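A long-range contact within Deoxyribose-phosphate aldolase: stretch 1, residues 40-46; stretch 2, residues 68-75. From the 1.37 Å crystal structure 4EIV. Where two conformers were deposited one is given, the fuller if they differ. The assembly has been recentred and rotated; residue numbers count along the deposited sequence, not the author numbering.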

# COMPACT_ATOMS: atom_id res chain seq x y z
N THR A 40 33.27 -1.51 7.39
CA THR A 40 34.31 -0.99 6.52
C THR A 40 33.65 -0.50 5.24
O THR A 40 32.46 -0.78 5.02
CB THR A 40 35.32 -2.09 6.12
OG1 THR A 40 34.62 -3.15 5.46
CG2 THR A 40 36.05 -2.65 7.33
N ASN A 41 34.39 0.20 4.39
CA ASN A 41 33.85 0.60 3.08
C ASN A 41 33.33 -0.61 2.33
O ASN A 41 32.26 -0.56 1.71
CB ASN A 41 34.92 1.27 2.23
CG ASN A 41 35.24 2.69 2.67
OD1 ASN A 41 34.57 3.25 3.55
ND2 ASN A 41 36.26 3.27 2.07
N GLU A 42 34.07 -1.72 2.43
CA GLU A 42 33.74 -2.96 1.74
C GLU A 42 32.43 -3.57 2.25
O GLU A 42 31.58 -3.99 1.45
CB GLU A 42 34.89 -3.98 1.86
CG GLU A 42 36.17 -3.64 1.05
CD GLU A 42 36.99 -2.44 1.57
OE1 GLU A 42 37.68 -1.82 0.74
OE2 GLU A 42 36.98 -2.14 2.79
N SER A 43 32.25 -3.61 3.57
CA SER A 43 31.02 -4.19 4.13
C SER A 43 29.82 -3.30 3.81
O SER A 43 28.74 -3.81 3.49
CB SER A 43 31.13 -4.45 5.63
OG SER A 43 31.22 -3.25 6.37
N VAL A 44 30.02 -1.99 3.91
CA VAL A 44 28.95 -1.04 3.60
C VAL A 44 28.58 -1.12 2.12
O VAL A 44 27.40 -1.15 1.77
CB VAL A 44 29.31 0.40 4.06
CG1 VAL A 44 28.30 1.42 3.55
CG2 VAL A 44 29.42 0.45 5.58
N ALA A 45 29.58 -1.20 1.25
CA ALA A 45 29.31 -1.32 -0.18
C ALA A 45 28.49 -2.57 -0.48
O ALA A 45 27.56 -2.53 -1.27
CB ALA A 45 30.63 -1.35 -0.97
N ALA A 46 28.84 -3.69 0.16
CA ALA A 46 28.14 -4.96 -0.10
C ALA A 46 26.66 -4.87 0.26
O ALA A 46 25.79 -5.31 -0.49
CB ALA A 46 28.82 -6.11 0.65
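Stretch 2 68-75: RFIRQELV

The contact is centred on Phe69, whose CA-to-CB bond points toward stretch 1 and whose ring, with chi1 in the t well, reaches the first turns of helix 41-46. Val44 and Ala45 lie at the ring edge: Val44 CG1 is 4.1 Å from Phe69 CD2, and Ala45 CB is 4.4 Å from Phe69 CZ. Two further apolar pairs extend this centre. Val44 CG1 packs at 3.8 Å against CG1 of Ile70, a residue whose CA-to-CB bond points sideways but whose side-chain end comes nearer, while Ala45 CB meets Leu74 CD1 at 3.7 Å. The small alanine side chain goes with a close backbone approach, the CA atoms of Ala45 and Leu74 being 6.8 Å apart.

Both stretches are largely helical, and the helix axes cross nearly at right angles, at -81°, with a closest approach of 10.8 Å. Stretch 2 includes a wider pi-type turn at 69-74, in which Phe69 O accepts from Leu74 N at 2.8 Å as well as from Glu73 N at 3.2 Å. The CA-to-CB bonds of Leu74 and Phe69 both point toward stretch 1.

Toward the start of helix 41-46 the contact becomes more polar. Asn41 covers one face of the Phe69 ring: its CB lies 3.9 Å from the ring centroid in a CH-pi contact, and its CG is 3.4 Å from Phe69 CE1. Asn41 O also approaches Phe69 CE2 at 3.4 Å while accepting the helical bond from Ala45 N at 2.8 Å. No hydrogen bond joins the stretches, which together bury 279 Å². Beyond the contact, Thr40 caps the helix, its OG1 accepting from Ser43 N at 3.1 Å; Thr40 N in turn donates to Ser43 OG at 2.9 Å.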

# COMPACT_ATOMS: atom_id res chain seq x y z
N ARG A 68 29.21 10.05 3.90
CA ARG A 68 29.94 10.61 2.76
C ARG A 68 30.44 9.53 1.83
O ARG A 68 30.41 9.71 0.60
CB ARG A 68 31.09 11.50 3.22
CG ARG A 68 31.90 12.11 2.07
CD ARG A 68 32.85 13.16 2.58
NE ARG A 68 32.10 14.26 3.17
CZ ARG A 68 31.67 15.34 2.52
NH1 ARG A 68 31.93 15.50 1.23
NH2 ARG A 68 30.98 16.27 3.16
N PHE A 69 30.92 8.42 2.39
CA PHE A 69 31.37 7.29 1.57
C PHE A 69 30.29 6.86 0.60
O PHE A 69 30.54 6.75 -0.60
CB PHE A 69 31.79 6.10 2.43
CG PHE A 69 32.02 4.85 1.62
CD1 PHE A 69 33.09 4.75 0.74
CD2 PHE A 69 31.13 3.78 1.71
CE1 PHE A 69 33.28 3.60 -0.01
CE2 PHE A 69 31.33 2.63 0.97
CZ PHE A 69 32.40 2.54 0.11
N ILE A 70 29.09 6.64 1.11
CA ILE A 70 27.98 6.21 0.26
C ILE A 70 27.59 7.27 -0.79
O ILE A 70 27.46 6.96 -1.99
CB ILE A 70 26.74 5.85 1.10
CG1 ILE A 70 27.02 4.62 1.95
CG2 ILE A 70 25.54 5.62 0.16
CD1 ILE A 70 25.97 4.38 3.05
N ARG A 71 27.45 8.51 -0.33
CA ARG A 71 26.96 9.61 -1.16
C ARG A 71 27.92 10.24 -2.16
O ARG A 71 27.49 10.79 -3.18
CB ARG A 71 26.35 10.70 -0.28
CG ARG A 71 24.98 10.32 0.27
CD ARG A 71 23.96 10.41 -0.86
NE ARG A 71 22.60 10.05 -0.48
CZ ARG A 71 21.94 8.94 -0.83
NH1 ARG A 71 22.47 7.99 -1.60
NH2 ARG A 71 20.69 8.79 -0.40
N GLN A 72 29.22 10.25 -1.85
CA GLN A 72 30.20 10.88 -2.74
C GLN A 72 31.12 9.92 -3.48
O GLN A 72 31.59 10.25 -4.56
CB GLN A 72 31.10 11.83 -1.97
CG GLN A 72 30.58 13.23 -1.79
CD GLN A 72 31.70 14.19 -1.44
OE1 GLN A 72 32.71 13.79 -0.84
NE2 GLN A 72 31.54 15.45 -1.80
N GLU A 73 31.41 8.77 -2.86
CA GLU A 73 32.38 7.79 -3.39
C GLU A 73 31.80 6.49 -3.95
O GLU A 73 32.02 6.19 -5.12
CB GLU A 73 33.43 7.45 -2.32
CG GLU A 73 34.53 6.52 -2.83
CD GLU A 73 35.66 6.30 -1.83
OE1 GLU A 73 35.78 7.09 -0.86
OE2 GLU A 73 36.44 5.34 -2.02
N LEU A 74 31.08 5.71 -3.14
CA LEU A 74 30.47 4.46 -3.61
C LEU A 74 29.65 4.63 -4.89
O LEU A 74 29.69 3.77 -5.77
CB LEU A 74 29.56 3.88 -2.52
CG LEU A 74 28.88 2.54 -2.82
CD1 LEU A 74 29.88 1.46 -3.20
CD2 LEU A 74 28.06 2.12 -1.61
N VAL A 75 28.96 5.76 -4.99
CA VAL A 75 28.12 6.08 -6.15
C VAL A 75 28.90 6.09 -7.48
O VAL A 75 28.32 5.86 -8.55
CB VAL A 75 27.35 7.42 -5.90
CG1 VAL A 75 28.32 8.60 -5.90
CG2 VAL A 75 26.24 7.63 -6.93